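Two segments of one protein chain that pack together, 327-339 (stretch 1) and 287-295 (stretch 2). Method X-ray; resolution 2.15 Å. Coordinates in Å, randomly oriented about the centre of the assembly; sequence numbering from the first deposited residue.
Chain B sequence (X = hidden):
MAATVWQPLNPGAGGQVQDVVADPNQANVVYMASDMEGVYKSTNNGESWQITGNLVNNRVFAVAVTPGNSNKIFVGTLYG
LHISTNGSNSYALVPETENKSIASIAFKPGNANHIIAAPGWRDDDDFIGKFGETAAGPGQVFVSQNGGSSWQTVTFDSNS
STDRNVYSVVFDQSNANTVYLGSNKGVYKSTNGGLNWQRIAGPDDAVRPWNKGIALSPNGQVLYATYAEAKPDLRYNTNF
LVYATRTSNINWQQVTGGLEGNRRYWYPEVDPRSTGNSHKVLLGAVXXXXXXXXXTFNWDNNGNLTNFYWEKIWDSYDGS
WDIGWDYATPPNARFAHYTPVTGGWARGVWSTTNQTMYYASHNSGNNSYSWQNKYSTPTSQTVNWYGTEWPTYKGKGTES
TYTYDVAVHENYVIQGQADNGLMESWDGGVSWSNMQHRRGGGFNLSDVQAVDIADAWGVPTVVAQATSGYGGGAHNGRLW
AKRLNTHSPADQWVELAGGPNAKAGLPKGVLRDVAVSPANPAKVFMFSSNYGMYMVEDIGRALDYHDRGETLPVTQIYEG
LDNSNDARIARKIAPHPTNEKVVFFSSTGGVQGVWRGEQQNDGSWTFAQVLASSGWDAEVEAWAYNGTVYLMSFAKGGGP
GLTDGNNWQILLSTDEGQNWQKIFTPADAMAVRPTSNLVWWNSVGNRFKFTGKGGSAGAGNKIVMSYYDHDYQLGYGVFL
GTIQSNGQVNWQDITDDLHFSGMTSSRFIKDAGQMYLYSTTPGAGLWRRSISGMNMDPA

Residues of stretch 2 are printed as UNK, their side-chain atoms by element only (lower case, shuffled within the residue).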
ATOM      1  N   TYR B 327      12.459 -29.204   7.240  1.00 16.51           N
ATOM      2  CA  TYR B 327      12.018 -29.476   5.872  1.00 19.63           C
ATOM      3  C   TYR B 327      13.075 -30.348   5.197  1.00 23.23           C
ATOM      4  O   TYR B 327      13.941 -29.881   4.455  1.00 25.52           O
ATOM      5  CB  TYR B 327      11.779 -28.175   5.111  1.00 16.59           C
ATOM      6  CG  TYR B 327      11.011 -28.364   3.821  1.00 17.99           C
ATOM      7  CD1 TYR B 327       9.626 -28.435   3.822  1.00 16.86           C
ATOM      8  CD2 TYR B 327      11.672 -28.469   2.602  1.00 22.46           C
ATOM      9  CE1 TYR B 327       8.918 -28.608   2.647  1.00 18.99           C
ATOM     10  CE2 TYR B 327      10.971 -28.638   1.420  1.00 21.64           C
ATOM     11  CZ  TYR B 327       9.596 -28.710   1.452  1.00 21.52           C
ATOM     12  OH  TYR B 327       8.894 -28.881   0.283  1.00 27.09           O
ATOM     13  N   ALA B 328      12.999 -31.647   5.473  1.00 21.45           N
ATOM     14  CA  ALA B 328      13.973 -32.628   4.998  1.00 20.53           C
ATOM     15  C   ALA B 328      13.235 -33.634   4.123  1.00 20.44           C
ATOM     16  O   ALA B 328      12.653 -34.599   4.628  1.00 22.30           O
ATOM     17  CB  ALA B 328      14.675 -33.314   6.168  1.00 16.63           C
ATOM     18  N   THR B 329      13.260 -33.409   2.809  1.00 17.64           N
ATOM     19  CA  THR B 329      12.505 -34.226   1.875  1.00 18.64           C
ATOM     20  C   THR B 329      13.310 -34.432   0.599  1.00 18.51           C
ATOM     21  O   THR B 329      13.998 -33.504   0.143  1.00 21.37           O
ATOM     22  CB  THR B 329      11.149 -33.581   1.544  1.00 18.80           C
ATOM     23  OG1 THR B 329      10.503 -34.314   0.497  1.00 18.90           O
ATOM     24  CG2 THR B 329      11.332 -32.129   1.107  1.00 17.99           C
ATOM     25  N   PRO B 330      13.278 -35.643   0.012  1.00 17.51           N
ATOM     26  CA  PRO B 330      12.660 -36.866   0.541  1.00 17.70           C
ATOM     27  C   PRO B 330      13.310 -37.319   1.844  1.00 19.26           C
ATOM     28  O   PRO B 330      14.424 -36.888   2.136  1.00 17.15           O
ATOM     29  CB  PRO B 330      12.907 -37.895  -0.569  1.00 17.93           C
ATOM     30  CG  PRO B 330      13.093 -37.094  -1.798  1.00 19.12           C
ATOM     31  CD  PRO B 330      13.793 -35.844  -1.353  1.00 17.08           C
ATOM     32  N   PRO B 331      12.625 -38.151   2.625  1.00 23.27           N
ATOM     33  CA  PRO B 331      13.251 -38.676   3.842  1.00 24.29           C
ATOM     34  C   PRO B 331      14.490 -39.491   3.501  1.00 23.08           C
ATOM     35  O   PRO B 331      14.521 -40.223   2.508  1.00 22.33           O
ATOM     36  CB  PRO B 331      12.156 -39.552   4.462  1.00 24.17           C
ATOM     37  CG  PRO B 331      10.885 -39.159   3.778  1.00 21.52           C
ATOM     38  CD  PRO B 331      11.274 -38.696   2.414  1.00 19.80           C
ATOM     39  N   ASN B 332      15.522 -39.341   4.322  1.00 21.74           N
ATOM     40  CA  ASN B 332      16.649 -40.273   4.334  1.00 22.92           C
ATOM     41  C   ASN B 332      16.409 -41.220   5.505  1.00 21.65           C
ATOM     42  O   ASN B 332      16.719 -40.896   6.654  1.00 20.66           O
ATOM     43  CB  ASN B 332      17.986 -39.549   4.453  1.00 24.01           C
ATOM     44  CG  ASN B 332      19.100 -40.463   4.955  1.00 26.28           C
ATOM     45  OD1 ASN B 332      19.780 -40.154   5.934  1.00 26.97           O
ATOM     46  ND2 ASN B 332      19.273 -41.602   4.294  1.00 23.68           N
ATOM     47  N   ALA B 333      15.835 -42.385   5.211  1.00 20.61           N
ATOM     48  CA  ALA B 333      15.475 -43.355   6.244  1.00 20.50           C
ATOM     49  C   ALA B 333      16.714 -44.170   6.605  1.00 23.75           C
ATOM     50  O   ALA B 333      16.906 -45.307   6.166  1.00 24.03           O
ATOM     51  CB  ALA B 333      14.332 -44.244   5.767  1.00 19.13           C
ATOM     52  N   ARG B 334      17.573 -43.568   7.436  1.00 20.02           N
ATOM     53  CA  ARG B 334      18.812 -44.217   7.847  1.00 20.90           C
ATOM     54  C   ARG B 334      18.595 -45.271   8.924  1.00 26.58           C
ATOM     55  O   ARG B 334      19.559 -45.928   9.330  1.00 29.71           O
ATOM     56  CB  ARG B 334      19.838 -43.180   8.322  1.00 20.16           C
ATOM     57  CG  ARG B 334      19.296 -42.108   9.249  1.00 18.58           C
ATOM     58  CD  ARG B 334      20.427 -41.280   9.844  1.00 20.84           C
ATOM     59  NE  ARG B 334      21.316 -42.076  10.691  1.00 26.98           N
ATOM     60  CZ  ARG B 334      22.556 -42.428  10.359  1.00 27.45           C
ATOM     61  NH1 ARG B 334      23.069 -42.064   9.191  1.00 24.81           N
ATOM     62  NH2 ARG B 334      23.286 -43.148  11.198  1.00 27.40           N
ATOM     63  N   PHE B 335      17.365 -45.437   9.399  1.00 26.40           N
ATOM     64  CA  PHE B 335      16.956 -46.633  10.120  1.00 26.10           C
ATOM     65  C   PHE B 335      15.464 -46.806   9.904  1.00 27.36           C
ATOM     66  O   PHE B 335      14.744 -45.839   9.641  1.00 27.12           O
ATOM     67  CB  PHE B 335      17.279 -46.562  11.619  1.00 26.68           C
ATOM     68  CG  PHE B 335      16.481 -45.528  12.363  1.00 24.86           C
ATOM     69  CD1 PHE B 335      15.204 -45.811  12.826  1.00 25.65           C
ATOM     70  CD2 PHE B 335      17.012 -44.277  12.610  1.00 27.12           C
ATOM     71  CE1 PHE B 335      14.469 -44.862  13.501  1.00 24.45           C
ATOM     72  CE2 PHE B 335      16.282 -43.328  13.295  1.00 28.09           C
ATOM     73  CZ  PHE B 335      15.009 -43.620  13.735  1.00 24.11           C
ATOM     74  N   ALA B 336      15.001 -48.045  10.040  1.00 25.74           N
ATOM     75  CA  ALA B 336      13.583 -48.336   9.881  1.00 28.08           C
ATOM     76  C   ALA B 336      13.294 -49.696  10.491  1.00 29.29           C
ATOM     77  O   ALA B 336      13.930 -50.687  10.120  1.00 33.94           O
ATOM     78  CB  ALA B 336      13.177 -48.309   8.405  1.00 21.61           C
ATOM     79  N   HIS B 337      12.336 -49.744  11.412  1.00 28.21           N
ATOM     80  CA  HIS B 337      12.002 -50.971  12.117  1.00 30.14           C
ATOM     81  C   HIS B 337      10.496 -51.166  12.166  1.00 31.59           C
ATOM     82  O   HIS B 337       9.741 -50.210  12.371  1.00 33.22           O
ATOM     83  CB  HIS B 337      12.555 -50.962  13.543  1.00 26.31           C
ATOM     84  CG  HIS B 337      14.045 -50.856  13.607  1.00 31.55           C
ATOM     85  ND1 HIS B 337      14.880 -51.891  13.246  1.00 33.10           N
ATOM     86  CD2 HIS B 337      14.850 -49.839  13.993  1.00 30.70           C
ATOM     87  CE1 HIS B 337      16.137 -51.516  13.406  1.00 34.42           C
ATOM     88  NE2 HIS B 337      16.147 -50.273  13.856  1.00 33.56           N
ATOM     89  N   TYR B 338      10.070 -52.411  11.975  1.00 28.68           N
ATOM     90  CA  TYR B 338       8.700 -52.790  12.274  1.00 27.72           C
ATOM     91  C   TYR B 338       8.495 -52.835  13.785  1.00 27.64           C
ATOM     92  O   TYR B 338       9.438 -53.040  14.555  1.00 27.65           O
ATOM     93  CB  TYR B 338       8.381 -54.158  11.676  1.00 30.29           C
ATOM     94  CG  TYR B 338       8.326 -54.215  10.165  1.00 32.93           C
ATOM     95  CD1 TYR B 338       7.288 -53.620   9.459  1.00 33.59           C
ATOM     96  CD2 TYR B 338       9.308 -54.883   9.445  1.00 35.02           C
ATOM     97  CE1 TYR B 338       7.232 -53.688   8.078  1.00 34.58           C
ATOM     98  CE2 TYR B 338       9.257 -54.962   8.064  1.00 35.33           C
ATOM     99  CZ  TYR B 338       8.217 -54.360   7.387  1.00 35.57           C
ATOM    100  OH  TYR B 338       8.161 -54.429   6.014  1.00 34.38           O
ATOM    101  N   THR B 339       7.249 -52.647  14.211  1.00 27.82           N
ATOM    102  CA  THR B 339       6.938 -52.797  15.621  1.00 28.36           C
ATOM    103  C   THR B 339       6.913 -54.279  15.995  1.00 31.35           C
ATOM    104  O   THR B 339       6.623 -55.137  15.156  1.00 34.64           O
ATOM    105  CB  THR B 339       5.592 -52.155  15.962  1.00 29.86           C
ATOM    106  OG1 THR B 339       4.554 -52.743  15.165  1.00 29.30           O
ATOM    107  CG2 THR B 339       5.630 -50.651  15.728  1.00 27.54           C
ATOM    108  N   UNK B 287      22.496 -42.011   4.006  1.00 31.36           N
ATOM    109  CA  UNK B 287      22.713 -40.801   3.211  1.00 34.69           C
ATOM    110  C   UNK B 287      21.612 -40.533   2.186  1.00 33.69           C
ATOM    111  O   UNK B 287      21.044 -39.435   2.170  1.00 31.19           O
ATOM    112  c   UNK B 287      24.075 -40.840   2.508  1.00 35.54           C
ATOM    113  c   UNK B 287      27.705 -39.988   3.379  1.00 59.67           C
ATOM    114  c   UNK B 287      26.352 -39.789   2.709  1.00 52.57           C
ATOM    115  n   UNK B 287      28.261 -38.726   3.945  1.00 63.22           N
ATOM    116  c   UNK B 287      25.258 -40.574   3.425  1.00 45.39           C
ATOM    117  N   UNK B 288      21.301 -41.508   1.334  1.00 31.57           N
ATOM    118  CA  UNK B 288      20.421 -41.264   0.195  1.00 31.14           C
ATOM    119  C   UNK B 288      19.004 -40.910   0.637  1.00 31.14           C
ATOM    120  O   UNK B 288      18.462 -41.500   1.577  1.00 30.68           O
ATOM    121  o   UNK B 288      22.200 -43.863  -1.401  1.00 51.02           O
ATOM    122  c   UNK B 288      20.386 -42.490  -0.716  1.00 38.87           C
ATOM    123  o   UNK B 288      22.241 -41.759  -2.014  1.00 51.18           O
ATOM    124  c   UNK B 288      21.702 -42.721  -1.429  1.00 46.29           C
ATOM    125  N   UNK B 289      18.396 -39.948  -0.065  1.00 24.88           N
ATOM    126  CA  UNK B 289      17.044 -39.464   0.214  1.00 27.39           C
ATOM    127  C   UNK B 289      16.091 -39.996  -0.851  1.00 31.16           C
ATOM    128  O   UNK B 289      16.072 -39.501  -1.982  1.00 33.03           O
ATOM    129  c   UNK B 289      17.512 -35.823   1.514  1.00 27.90           C
ATOM    130  c   UNK B 289      17.820 -37.313   1.367  1.00 28.80           C
ATOM    131  n   UNK B 289      18.148 -35.267   2.703  1.00 27.45           N
ATOM    132  c   UNK B 289      17.641 -35.349   3.931  1.00 28.80           C
ATOM    133  c   UNK B 289      17.008 -37.938   0.251  1.00 27.99           C
ATOM    134  n   UNK B 289      16.477 -35.955   4.138  1.00 24.92           N
ATOM    135  n   UNK B 289      18.300 -34.822   4.954  1.00 27.05           N
ATOM    136  N   UNK B 290      15.282 -40.993  -0.483  1.00 28.81           N
ATOM    137  CA  UNK B 290      14.252 -41.496  -1.382  1.00 26.78           C
ATOM    138  C   UNK B 290      12.999 -41.944  -0.642  1.00 27.64           C
ATOM    139  O   UNK B 290      12.102 -42.520  -1.269  1.00 30.16           O
ATOM    140  c   UNK B 290      14.779 -42.664  -2.232  1.00 26.26           C
ATOM    141  c   UNK B 290      15.385 -43.777  -1.422  1.00 29.02           C
ATOM    142  c   UNK B 290      15.141 -45.741  -0.055  1.00 28.76           C
ATOM    143  c   UNK B 290      16.510 -45.826   0.073  1.00 31.21           C
ATOM    144  c   UNK B 290      14.584 -44.723  -0.801  1.00 29.51           C
ATOM    145  c   UNK B 290      17.318 -44.892  -0.544  1.00 30.63           C
ATOM    146  c   UNK B 290      16.757 -43.877  -1.284  1.00 30.03           C
ATOM    147  N   UNK B 291      12.908 -41.709   0.663  1.00 25.85           N
ATOM    148  CA  UNK B 291      11.826 -42.272   1.446  1.00 24.53           C
ATOM    149  C   UNK B 291      12.168 -43.651   1.979  1.00 21.38           C
ATOM    150  O   UNK B 291      13.300 -43.891   2.407  1.00 25.06           O
ATOM    151  N   UNK B 292      11.209 -44.573   1.934  1.00 22.19           N
ATOM    152  CA  UNK B 292      11.387 -45.887   2.538  1.00 24.33           C
ATOM    153  C   UNK B 292      10.618 -46.926   1.731  1.00 24.29           C
ATOM    154  O   UNK B 292       9.472 -46.693   1.338  1.00 25.08           O
ATOM    155  c   UNK B 292      10.455 -46.893   6.224  1.00 25.25           C
ATOM    156  c   UNK B 292      12.432 -47.667   4.900  1.00 23.09           C
ATOM    157  c   UNK B 292      10.920 -45.876   3.998  1.00 21.54           C
ATOM    158  c   UNK B 292      11.001 -47.156   4.827  1.00 26.42           C
ATOM    159  N   UNK B 293      11.257 -48.068   1.491  1.00 24.21           N
ATOM    160  CA  UNK B 293      10.682 -49.144   0.694  1.00 29.75           C
ATOM    161  C   UNK B 293      10.156 -50.264   1.583  1.00 30.57           C
ATOM    162  O   UNK B 293      10.770 -50.609   2.599  1.00 29.35           O
ATOM    163  c   UNK B 293      11.415 -48.179  -3.722  1.00 35.14           C
ATOM    164  c   UNK B 293      13.499 -47.502  -2.755  1.00 33.25           C
ATOM    165  c   UNK B 293      12.014 -48.928  -1.506  1.00 31.05           C
ATOM    166  c   UNK B 293      12.603 -47.481  -3.802  1.00 34.76           C
ATOM    167  c   UNK B 293      11.128 -48.903  -2.579  1.00 34.60           C
ATOM    168  c   UNK B 293      13.205 -48.226  -1.622  1.00 29.95           C
ATOM    169  o   UNK B 293      12.901 -46.757  -4.932  1.00 34.43           O
ATOM    170  c   UNK B 293      11.715 -49.739  -0.266  1.00 29.99           C
ATOM    171  N   UNK B 294       9.030 -50.843   1.181  1.00 31.98           N
ATOM    172  CA  UNK B 294       8.589 -52.137   1.681  1.00 32.05           C
ATOM    173  C   UNK B 294       8.452 -53.085   0.498  1.00 33.31           C
ATOM    174  O   UNK B 294       7.777 -52.763  -0.486  1.00 33.67           O
ATOM    175  o   UNK B 294       5.728 -53.849   5.047  1.00 37.96           O
ATOM    176  c   UNK B 294       5.625 -53.285   3.937  1.00 35.72           C
ATOM    177  o   UNK B 294       4.615 -52.633   3.596  1.00 35.77           O
ATOM    178  c   UNK B 294       7.267 -52.043   2.446  1.00 31.03           C
ATOM    179  c   UNK B 294       6.782 -53.398   2.964  1.00 33.74           C
ATOM    180  N   UNK B 295       9.101 -54.238   0.587  1.00 32.92           N
ATOM    181  CA  UNK B 295       9.066 -55.235  -0.464  1.00 36.42           C
ATOM    182  C   UNK B 295       8.254 -56.444  -0.044  1.00 38.57           C
ATOM    183  O   UNK B 295       8.254 -56.831   1.127  1.00 41.02           O
TER
HETATM  184  O   HOH W   1      22.144 -40.995   6.803  1.00 22.48           O
HETATM  185  O   HOH W   2      15.731 -42.948   2.067  1.00 26.06           O

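Position 287 carries four carbons in a row ending in a nitrogen, a chain whose CA-to-CB bond points away from stretch 1. This is Lys287, and its backbone does the work: N donates to water 1, which also takes a hydrogen bond from Arg334 NH1 and gives one to Asn332 OD1.

Position 288 has two carbons, the second bearing two oxygens; the side chain again starts away from stretch 1. The carbonyl O of position 288 accepts from Asn332 ND2 at 2.8 Å, so one amide side chain reads the backbone here through its nitrogen and water 1 through its oxygen. The short carboxylate is Asp288.

Position 289 shows three carbons, a nitrogen, then a carbon holding two more nitrogens: a guanidinium. Asn332 CB sits over one face of it, while at the edge one terminal nitrogen of position 289 donates to Pro330 O at 3.0 Å. This is Arg289, extended through chi2 and chi3, then turned at chi4 (-83°). No other residue of stretch 2 has so much area covered by stretch 1.

Position 290 shows one carbon and a six-carbon ring without oxygen. The CA-to-CB bond points away, and N of position 290 makes a weak hydrogen bond to Pro331 O, 3.2 Å. This is Phe290.

Position 291 has no side-chain atoms. N of position 291 gives Pro331 O the better bond, 2.9 Å at 159°. The residue is Gly291: with phi/psi of 88/-139, a CB would be jammed against the carbonyl O of the preceding residue, reason enough for glycine.

Position 292 has four carbons forked at the second. Its end comes nearer than its CA-to-CB bond suggests, and one terminal carbon of position 292 lies 3.6 Å from Ala336 CB and 4.0 Å from Ala333 CB. This is Leu292, and that carbon is CD1.

Position 293, a ring of six carbons bearing one oxygen, on a single carbon, does not touch stretch 1. It is Tyr293.

Position 294 has three carbons, the third with two oxygens. One carboxylate oxygen of position 294 lies 2.7 Å from Tyr338 OH, which donates, near the plane of the tyrosine ring. This is Glu294, fully extended through chi2, and the oxygen is OE2.

Position 295, without side-chain atoms, makes no contact and is Gly295.

The contact works by dividing its tasks along the chain. Around the prolines, which have no amide hydrogen to give, carbonyls serve as acceptors: Pro330 O for a guanidinium, Pro331 O for two successive backbone amides. Water 2 accepts from Phe290 N and Ala333 N, joining the stretches beside them. Farther along, Ala333 and Ala336 both pack against Leu292 CD1, and a buried tyrosine–glutamate hydrogen bond fastens the far end.

Stretch 2 287-295: KDRFGLYEG
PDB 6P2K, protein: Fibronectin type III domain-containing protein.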